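Local coordinates for protein omega-class glutathione S-transferase (Bombyx mori, PDB 3WD6) that binds glutathione and, as an omega-class enzyme, probably catalyses glutathione transfer and the glutathione-dependent reduction of dehydroascorbate, at residues N34-I45 with Y224-F234; P104-D112 with D171-Y180. All blocks are in the same frame, centred on the assembly; numbering follows the deposited sequence.

Contact 1 (N34-I45 with Y224-F234). With GSH (glutathione), chain J.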
# COMPACT_ATOMS: atom_id res chain seq x y z
N ASN A 34 -6.70 6.40 -7.70
CA ASN A 34 -6.25 6.11 -6.35
C ASN A 34 -7.36 6.33 -5.34
O ASN A 34 -8.38 6.96 -5.67
CB ASN A 34 -5.09 7.08 -6.05
CG ASN A 34 -4.42 6.83 -4.72
OD1 ASN A 34 -4.04 5.70 -4.38
ND2 ASN A 34 -4.24 7.91 -3.94
N MET A 35 -7.18 5.83 -4.11
CA MET A 35 -7.81 6.49 -2.97
C MET A 35 -6.84 6.53 -1.80
O MET A 35 -6.16 5.54 -1.51
CB MET A 35 -9.19 5.95 -2.63
CG MET A 35 -9.23 4.92 -1.57
SD MET A 35 -9.47 5.54 0.13
CE MET A 35 -9.86 3.94 0.88
N ARG A 36 -6.78 7.70 -1.17
CA ARG A 36 -5.66 8.10 -0.32
C ARG A 36 -5.33 7.07 0.76
O ARG A 36 -4.16 6.90 1.15
CB ARG A 36 -5.92 9.49 0.29
CG ARG A 36 -4.77 10.08 1.12
CD ARG A 36 -3.69 10.69 0.23
NE ARG A 36 -2.56 11.23 1.00
CZ ARG A 36 -1.67 10.49 1.68
NH1 ARG A 36 -1.79 9.16 1.73
NH2 ARG A 36 -0.67 11.09 2.31
N TYR A 37 -6.36 6.36 1.23
CA TYR A 37 -6.23 5.46 2.36
C TYR A 37 -6.19 4.02 1.88
O TYR A 37 -6.12 3.09 2.69
CB TYR A 37 -7.40 5.71 3.34
CG TYR A 37 -7.46 7.16 3.76
CD1 TYR A 37 -6.76 7.62 4.88
CD2 TYR A 37 -8.14 8.09 3.00
CE1 TYR A 37 -6.78 8.97 5.23
CE2 TYR A 37 -8.17 9.43 3.34
CZ TYR A 37 -7.48 9.87 4.45
OH TYR A 37 -7.54 11.22 4.77
N CYS A 38 -6.21 3.82 0.56
CA CYS A 38 -6.13 2.46 0.05
C CYS A 38 -4.69 1.89 0.09
O CYS A 38 -3.80 2.39 -0.62
CB CYS A 38 -6.71 2.35 -1.37
SG CYS A 38 -6.58 0.65 -2.02
N PRO A 39 -4.47 0.84 0.89
CA PRO A 39 -3.09 0.32 0.91
C PRO A 39 -2.69 -0.28 -0.42
O PRO A 39 -1.50 -0.19 -0.77
CB PRO A 39 -3.10 -0.77 2.00
CG PRO A 39 -4.55 -1.19 2.11
CD PRO A 39 -5.37 0.07 1.77
N TYR A 40 -3.64 -0.88 -1.14
CA TYR A 40 -3.30 -1.51 -2.42
C TYR A 40 -2.83 -0.45 -3.41
O TYR A 40 -1.80 -0.62 -4.08
CB TYR A 40 -4.47 -2.33 -2.98
CG TYR A 40 -4.72 -3.56 -2.15
CD1 TYR A 40 -3.90 -4.69 -2.27
CD2 TYR A 40 -5.75 -3.58 -1.21
CE1 TYR A 40 -4.11 -5.81 -1.48
CE2 TYR A 40 -5.97 -4.71 -0.42
CZ TYR A 40 -5.15 -5.82 -0.56
OH TYR A 40 -5.37 -6.92 0.23
N ALA A 41 -3.57 0.64 -3.49
CA ALA A 41 -3.18 1.74 -4.35
C ALA A 41 -1.84 2.34 -3.89
O ALA A 41 -1.06 2.84 -4.71
CB ALA A 41 -4.27 2.79 -4.39
N GLN A 42 -1.57 2.28 -2.58
CA GLN A 42 -0.30 2.82 -2.05
C GLN A 42 0.93 2.14 -2.68
O GLN A 42 1.97 2.78 -2.89
CB GLN A 42 -0.24 2.71 -0.52
CG GLN A 42 0.96 3.43 0.08
CD GLN A 42 1.01 3.35 1.60
OE1 GLN A 42 0.14 2.71 2.23
NE2 GLN A 42 2.02 4.00 2.21
N ARG A 43 0.81 0.85 -2.97
CA ARG A 43 1.86 0.12 -3.68
C ARG A 43 2.27 0.83 -4.95
O ARG A 43 3.47 0.94 -5.25
CB ARG A 43 1.38 -1.29 -4.03
CG ARG A 43 1.31 -2.22 -2.87
CD ARG A 43 0.56 -3.45 -3.25
NE ARG A 43 0.85 -4.56 -2.35
CZ ARG A 43 0.29 -5.75 -2.45
NH1 ARG A 43 -0.61 -5.99 -3.42
NH2 ARG A 43 0.64 -6.71 -1.59
N THR A 44 1.28 1.32 -5.70
CA THR A 44 1.55 1.96 -6.97
C THR A 44 2.24 3.31 -6.75
O THR A 44 3.23 3.64 -7.42
CB THR A 44 0.26 2.11 -7.80
OG1 THR A 44 -0.31 0.80 -8.03
CG2 THR A 44 0.55 2.79 -9.14
N ILE A 45 1.74 4.10 -5.80
CA ILE A 45 2.39 5.37 -5.38
C ILE A 45 3.85 5.18 -4.95
O ILE A 45 4.75 5.92 -5.39
CB ILE A 45 1.65 6.00 -4.18
CG1 ILE A 45 0.14 6.12 -4.44
CG2 ILE A 45 2.28 7.33 -3.81
CD1 ILE A 45 -0.19 7.00 -5.63
N TYR A 224 4.52 10.36 1.36
CA TYR A 224 3.13 9.91 1.25
C TYR A 224 2.53 9.49 2.60
O TYR A 224 1.37 9.08 2.67
CB TYR A 224 3.02 8.74 0.23
CG TYR A 224 1.61 8.39 -0.22
CD1 TYR A 224 0.81 9.32 -0.87
CD2 TYR A 224 1.08 7.10 -0.02
CE1 TYR A 224 -0.50 9.01 -1.31
CE2 TYR A 224 -0.23 6.76 -0.46
CZ TYR A 224 -1.01 7.74 -1.11
OH TYR A 224 -2.30 7.46 -1.54
N LEU A 225 3.32 9.55 3.68
CA LEU A 225 2.82 9.14 5.00
C LEU A 225 1.49 9.81 5.37
O LEU A 225 1.26 10.99 5.09
CB LEU A 225 3.83 9.50 6.09
CG LEU A 225 4.99 8.52 6.24
CD1 LEU A 225 5.93 9.02 7.37
CD2 LEU A 225 4.47 7.09 6.51
N ILE A 226 0.61 9.03 6.00
CA ILE A 226 -0.58 9.59 6.60
C ILE A 226 -0.30 9.87 8.09
O ILE A 226 0.03 8.93 8.84
CB ILE A 226 -1.74 8.61 6.45
CG1 ILE A 226 -1.96 8.32 4.96
CG2 ILE A 226 -3.03 9.14 7.12
CD1 ILE A 226 -3.02 7.25 4.67
N PRO A 227 -0.41 11.15 8.53
CA PRO A 227 -0.20 11.41 9.96
C PRO A 227 -1.09 10.46 10.80
O PRO A 227 -2.29 10.30 10.49
CB PRO A 227 -0.65 12.86 10.13
CG PRO A 227 -0.47 13.48 8.78
CD PRO A 227 -0.82 12.37 7.80
N LEU A 228 -0.51 9.83 11.82
CA LEU A 228 -1.20 8.74 12.52
C LEU A 228 -2.55 9.10 13.17
O LEU A 228 -3.46 8.26 13.24
CB LEU A 228 -0.26 8.08 13.54
CG LEU A 228 0.68 7.06 12.90
CD1 LEU A 228 1.76 6.61 13.87
CD2 LEU A 228 -0.11 5.86 12.37
N GLU A 229 -2.69 10.34 13.64
CA GLU A 229 -3.95 10.74 14.22
C GLU A 229 -5.01 10.83 13.13
O GLU A 229 -6.18 10.54 13.36
CB GLU A 229 -3.83 12.08 14.97
CG GLU A 229 -3.67 13.30 14.08
CD GLU A 229 -2.24 13.52 13.63
OE1 GLU A 229 -1.41 12.57 13.75
OE2 GLU A 229 -1.94 14.64 13.15
N ILE A 230 -4.60 11.22 11.92
CA ILE A 230 -5.54 11.24 10.81
C ILE A 230 -5.97 9.83 10.40
O ILE A 230 -7.14 9.58 10.07
CB ILE A 230 -4.94 11.90 9.56
CG1 ILE A 230 -4.55 13.36 9.87
CG2 ILE A 230 -5.92 11.77 8.38
CD1 ILE A 230 -5.73 14.23 10.25
N LEU A 231 -5.01 8.91 10.41
CA LEU A 231 -5.30 7.55 9.97
C LEU A 231 -6.24 6.88 10.98
O LEU A 231 -7.19 6.21 10.60
CB LEU A 231 -4.00 6.76 9.78
CG LEU A 231 -4.10 5.33 9.24
CD1 LEU A 231 -4.80 5.29 7.89
CD2 LEU A 231 -2.71 4.69 9.16
N ALA A 232 -5.96 7.08 12.27
CA ALA A 232 -6.84 6.59 13.32
C ALA A 232 -8.24 7.18 13.20
O ALA A 232 -9.22 6.45 13.36
CB ALA A 232 -6.26 6.89 14.70
N LYS A 233 -8.34 8.48 12.92
CA LYS A 233 -9.66 9.09 12.71
C LYS A 233 -10.37 8.35 11.58
O LYS A 233 -11.50 7.87 11.74
CB LYS A 233 -9.55 10.57 12.36
CG LYS A 233 -10.70 11.42 12.93
CD LYS A 233 -11.05 12.64 12.05
CE LYS A 233 -10.58 13.96 12.66
NZ LYS A 233 -11.53 15.08 12.35
N PHE A 234 -9.69 8.24 10.44
CA PHE A 234 -10.26 7.56 9.29
C PHE A 234 -10.76 6.16 9.66
O PHE A 234 -11.93 5.83 9.44
CB PHE A 234 -9.24 7.49 8.15
CG PHE A 234 -9.80 6.92 6.89
CD1 PHE A 234 -10.58 7.71 6.04
CD2 PHE A 234 -9.57 5.59 6.56
CE1 PHE A 234 -11.11 7.19 4.87
CE2 PHE A 234 -10.10 5.06 5.39
CZ PHE A 234 -10.87 5.87 4.54
N1 GSH J . -6.28 -7.16 -5.80
CA1 GSH J . -6.47 -5.71 -5.96
C1 GSH J . -5.15 -4.97 -6.09
O11 GSH J . -5.06 -3.86 -6.74
O12 GSH J . -4.10 -5.48 -5.56
CB1 GSH J . -7.29 -5.20 -4.78
CG1 GSH J . -7.41 -3.73 -4.59
CD1 GSH J . -8.52 -3.28 -3.68
OE1 GSH J . -9.08 -4.05 -2.90
N2 GSH J . -8.95 -1.91 -3.70
CA2 GSH J . -10.05 -1.54 -2.81
C2 GSH J . -11.24 -1.18 -3.67
O2 GSH J . -11.06 -0.50 -4.67
CB2 GSH J . -9.67 -0.36 -1.99
SG2 GSH J . -8.62 -0.61 -0.60
N3 GSH J . -12.57 -1.63 -3.30
CA3 GSH J . -13.72 -1.27 -4.14
C3 GSH J . -15.02 -1.17 -3.45
O31 GSH J . -15.16 -0.35 -2.51
O32 GSH J . -15.97 -1.90 -3.81
O HOH W 1 -3.18 5.02 -1.85
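The ring of Tyr224 is sandwiched between Arg36 and Ile45, while Tyr37 lies flat against Phe234, and these two aromatic assemblies carry most of the contact. Tyr37 and Phe234 make a face-to-face stack, their centroids 3.9 Å apart and their planes only 8° from parallel. Tyr37 CB also sits over the Phe234 face in a CH-pi contact. On Tyr224, the Arg36 guanidinium spreads over one face as a cation-pi stack, CZ 3.9 Å from the ring centroid, and NH1 comes lowest toward the ring's rim. Against the opposite face Ile45 CG2 points at the ring centre, 3.8 Å from the centroid, while Gln42 CG meets the edge.

Among the polar contacts, Arg36 NH2 donates to Tyr224 O at 2.9 Å, approaching from above the carbonyl plane; weaker bonds run from NH1 to the same oxygen and from NH2 to Leu225 O. The bend of the arginine chain at CB-CG (chi2 80°) lets one guanidinium both cover the tyrosine ring and hold the backbone behind it. At the far end of that ring, Asn34 ND2 gives the phenol OH a nearly straight bond of 3.1 Å in its amide plane, and also bonds Asn59. Water 1 joins Tyr224 OH to Cys38 O and Asn34 OD1, so the buried hydroxyl has several polar neighbours.

Apolar packing completes the seam: Ile226 CD1 lies 3.8 Å from Tyr37 CD1, and Met35 CE reaches Phe234 CZ.

The segment 34-45 leaves a strand of the thioredoxin-like domain and enters helix 39-51 through Cys38, the N-cap residue that binds glutathione, an arrangement characteristic of omega-class transferases; here that active-site turn is packed against the start of the C-terminal helix 228-240.

Contact 2 (P104-D112 with D171-Y180). With PEG (di(hydroxyethyl)ether), chain I.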
# COMPACT_ATOMS: atom_id res chain seq x y z
N PRO A 104 13.44 1.49 -16.52
CA PRO A 104 14.59 0.68 -16.10
C PRO A 104 15.35 1.25 -14.88
O PRO A 104 15.94 0.49 -14.12
CB PRO A 104 15.51 0.70 -17.34
CG PRO A 104 15.23 2.06 -17.99
CD PRO A 104 13.73 2.31 -17.73
N LYS A 105 15.35 2.56 -14.71
CA LYS A 105 16.03 3.12 -13.54
C LYS A 105 15.38 2.73 -12.22
O LYS A 105 14.16 2.57 -12.12
CB LYS A 105 16.17 4.64 -13.66
CG LYS A 105 17.13 5.03 -14.78
CD LYS A 105 17.19 6.53 -14.97
CE LYS A 105 17.65 6.84 -16.38
NZ LYS A 105 17.88 8.30 -16.57
N ARG A 106 16.23 2.58 -11.19
CA ARG A 106 15.79 2.14 -9.87
C ARG A 106 14.92 0.87 -9.98
O ARG A 106 13.74 0.87 -9.65
CB ARG A 106 15.03 3.28 -9.16
CG ARG A 106 14.68 2.98 -7.72
CD ARG A 106 15.87 3.21 -6.79
NE ARG A 106 15.45 3.30 -5.38
CZ ARG A 106 15.08 2.25 -4.64
NH1 ARG A 106 14.71 2.43 -3.36
NH2 ARG A 106 15.08 1.03 -5.19
N PRO A 107 15.52 -0.23 -10.45
CA PRO A 107 14.72 -1.47 -10.59
C PRO A 107 14.23 -1.99 -9.24
O PRO A 107 15.03 -2.14 -8.30
CB PRO A 107 15.71 -2.46 -11.22
CG PRO A 107 17.08 -1.93 -10.83
CD PRO A 107 16.94 -0.43 -10.79
N LEU A 108 12.93 -2.26 -9.14
CA LEU A 108 12.35 -2.74 -7.89
C LEU A 108 12.51 -4.24 -7.72
O LEU A 108 12.75 -4.73 -6.60
CB LEU A 108 10.88 -2.33 -7.79
CG LEU A 108 10.74 -0.81 -7.81
CD1 LEU A 108 9.27 -0.39 -7.75
CD2 LEU A 108 11.56 -0.19 -6.67
N LEU A 109 12.36 -4.97 -8.82
CA LEU A 109 12.48 -6.42 -8.78
C LEU A 109 13.91 -6.84 -9.10
O LEU A 109 14.53 -6.30 -10.04
CB LEU A 109 11.48 -7.06 -9.75
CG LEU A 109 10.02 -7.17 -9.27
CD1 LEU A 109 9.03 -7.38 -10.42
CD2 LEU A 109 9.85 -8.28 -8.22
N PRO A 110 14.45 -7.78 -8.31
CA PRO A 110 15.72 -8.46 -8.63
C PRO A 110 15.73 -8.92 -10.08
O PRO A 110 14.70 -9.42 -10.58
CB PRO A 110 15.69 -9.69 -7.72
CG PRO A 110 14.89 -9.28 -6.53
CD PRO A 110 13.86 -8.26 -7.04
N GLN A 111 16.87 -8.77 -10.74
CA GLN A 111 17.03 -9.29 -12.10
C GLN A 111 17.09 -10.82 -12.11
O GLN A 111 16.51 -11.47 -12.98
CB GLN A 111 18.26 -8.67 -12.79
CG GLN A 111 17.96 -7.39 -13.63
CD GLN A 111 17.65 -6.12 -12.79
OE1 GLN A 111 17.52 -6.17 -11.56
NE2 GLN A 111 17.53 -4.97 -13.48
N ASP A 112 17.78 -11.41 -11.14
CA ASP A 112 17.89 -12.87 -11.07
C ASP A 112 16.55 -13.55 -10.77
O ASP A 112 15.90 -13.24 -9.75
CB ASP A 112 18.93 -13.29 -10.03
CG ASP A 112 18.90 -14.77 -9.76
OD1 ASP A 112 19.23 -15.53 -10.71
OD2 ASP A 112 18.53 -15.19 -8.63
N ASP A 171 15.25 -5.79 0.15
CA ASP A 171 15.87 -5.79 -1.17
C ASP A 171 17.31 -5.25 -1.23
O ASP A 171 17.91 -5.22 -2.31
CB ASP A 171 14.96 -5.10 -2.20
CG ASP A 171 13.81 -6.00 -2.64
OD1 ASP A 171 14.09 -7.13 -3.09
OD2 ASP A 171 12.62 -5.60 -2.49
N GLY A 172 17.87 -4.89 -0.08
CA GLY A 172 19.27 -4.47 -0.01
C GLY A 172 19.47 -3.28 0.90
O GLY A 172 18.89 -3.24 2.00
N SER A 173 20.27 -2.29 0.46
CA SER A 173 20.42 -1.07 1.27
C SER A 173 19.35 -0.04 0.92
O SER A 173 19.04 0.81 1.76
CB SER A 173 21.83 -0.46 1.22
OG SER A 173 22.49 -0.55 2.49
N GLU A 174 18.76 -0.15 -0.28
CA GLU A 174 17.55 0.58 -0.65
C GLU A 174 16.31 -0.35 -0.62
O GLU A 174 16.39 -1.52 -1.07
CB GLU A 174 17.66 1.05 -2.10
CG GLU A 174 18.21 2.40 -2.34
CD GLU A 174 18.42 2.62 -3.81
OE1 GLU A 174 18.47 1.61 -4.55
OE2 GLU A 174 18.53 3.79 -4.24
N PRO A 175 15.15 0.18 -0.20
CA PRO A 175 13.94 -0.67 -0.28
C PRO A 175 13.62 -1.02 -1.73
O PRO A 175 13.83 -0.20 -2.64
CB PRO A 175 12.82 0.23 0.27
CG PRO A 175 13.49 1.49 0.79
CD PRO A 175 14.82 1.59 0.07
N GLY A 176 13.12 -2.22 -1.96
CA GLY A 176 12.73 -2.65 -3.28
C GLY A 176 11.30 -3.15 -3.31
O GLY A 176 10.47 -2.73 -2.48
N TYR A 177 11.01 -4.06 -4.23
CA TYR A 177 9.65 -4.50 -4.50
C TYR A 177 9.05 -5.14 -3.25
O TYR A 177 7.94 -4.79 -2.84
CB TYR A 177 9.69 -5.51 -5.63
CG TYR A 177 8.40 -6.20 -5.98
CD1 TYR A 177 8.00 -7.35 -5.30
CD2 TYR A 177 7.60 -5.75 -7.03
CE1 TYR A 177 6.83 -8.03 -5.65
CE2 TYR A 177 6.43 -6.42 -7.39
CZ TYR A 177 6.05 -7.57 -6.70
OH TYR A 177 4.88 -8.23 -7.05
N ALA A 178 9.80 -6.06 -2.66
CA ALA A 178 9.36 -6.79 -1.49
C ALA A 178 9.05 -5.79 -0.36
O ALA A 178 7.98 -5.84 0.26
CB ALA A 178 10.42 -7.79 -1.06
N ASP A 179 9.98 -4.87 -0.12
CA ASP A 179 9.75 -3.86 0.89
C ASP A 179 8.52 -3.02 0.57
O ASP A 179 7.60 -2.92 1.38
CB ASP A 179 10.96 -2.95 1.05
CG ASP A 179 12.23 -3.73 1.34
OD1 ASP A 179 12.43 -4.15 2.51
OD2 ASP A 179 13.04 -3.89 0.38
N TYR A 180 8.50 -2.41 -0.61
CA TYR A 180 7.42 -1.48 -0.94
C TYR A 180 6.07 -2.16 -1.00
O TYR A 180 5.05 -1.54 -0.65
CB TYR A 180 7.69 -0.76 -2.26
CG TYR A 180 8.76 0.31 -2.16
CD1 TYR A 180 8.78 1.20 -1.07
CD2 TYR A 180 9.76 0.41 -3.12
CE1 TYR A 180 9.77 2.18 -0.97
CE2 TYR A 180 10.76 1.38 -3.02
CZ TYR A 180 10.75 2.27 -1.94
OH TYR A 180 11.72 3.25 -1.86
C1 PEG I . 17.02 -1.07 -4.69
O1 PEG I . 18.31 -1.15 -5.23
C2 PEG I . 16.26 -2.32 -4.33
O2 PEG I . 15.74 -3.06 -5.41
C3 PEG I . 15.61 -4.44 -5.31
C4 PEG I . 16.26 -5.25 -6.39
O4 PEG I . 17.11 -4.53 -7.22
O HOH W 2 14.06 5.38 -2.25
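Arg106 reaches across to the backbone of Pro175, and its NH1 donates to Pro175 O at 2.9 Å. This bond lies in the planes of both the carbonyl and the guanidinium. A bend at chi2 (80°) turns the chain toward the carbonyl, and water 2 links NH1 to Tyr180 OH, whose stronger partner is Asp218. A bond between backbones also crosses: Tyr177 N donates to Leu108 O at 3.0 Å.

The charged pair is of another kind. The carboxylate of Glu174 stacks over one face of the guanidinium, with the two planes 11° apart. Glu174 OE2 is 3.3 Å from Arg106 NE, yet no N-H points at it, leaving a salt bridge of charges alone. An alanine in place of Arg106 would remove the guanidinium and would probably leave Pro175 O without this donor and Glu174 without its opposite charge.

In the two-domain glutathione transferase fold, residues 104-112 are the linker that follows the last helix of the thioredoxin-like domain, 92-102, and leads to helix 113-125 of the all-helical domain; here they lie along the start of helix 177-189, with Gly176 as its N-cap residue. Asp179 OD2 gathers this start from within, accepting from both Asp171 N and Gly176 N.

Apolar contacts fill the buried side. Leu109 CD2 rests over the Tyr177 face, 3.5 Å from the ring centroid. Leu108 CD2 meets the edge of the Tyr180 ring, 4.0 Å from Tyr180 CD2, while Leu108 CB touches Tyr177 CB.

Contact 1 joins the thioredoxin-like part of the enzyme to the helical part, and contact 2 joins the linker between them to the helical part; their centres are about 22 Å apart. Contact 2 is nested within the chain loop that contact 1 closes; their nearest atoms come to about 4 Å without touching. Helix 39-51 relates them: its first turns belong to contact 1, while residues further along, Leu46, Ala47 and Ala50, pack on Tyr180 and Leu108 of contact 2. Helix 177-189 starts in contact 2 and sends Glu187 and Arg188 to Gln42 of contact 1. Contact 1 holds the glutathione-binding Cys38, whereas in contact 2 the Tyr177 side chain stays about 10 Å from the bound glutathione.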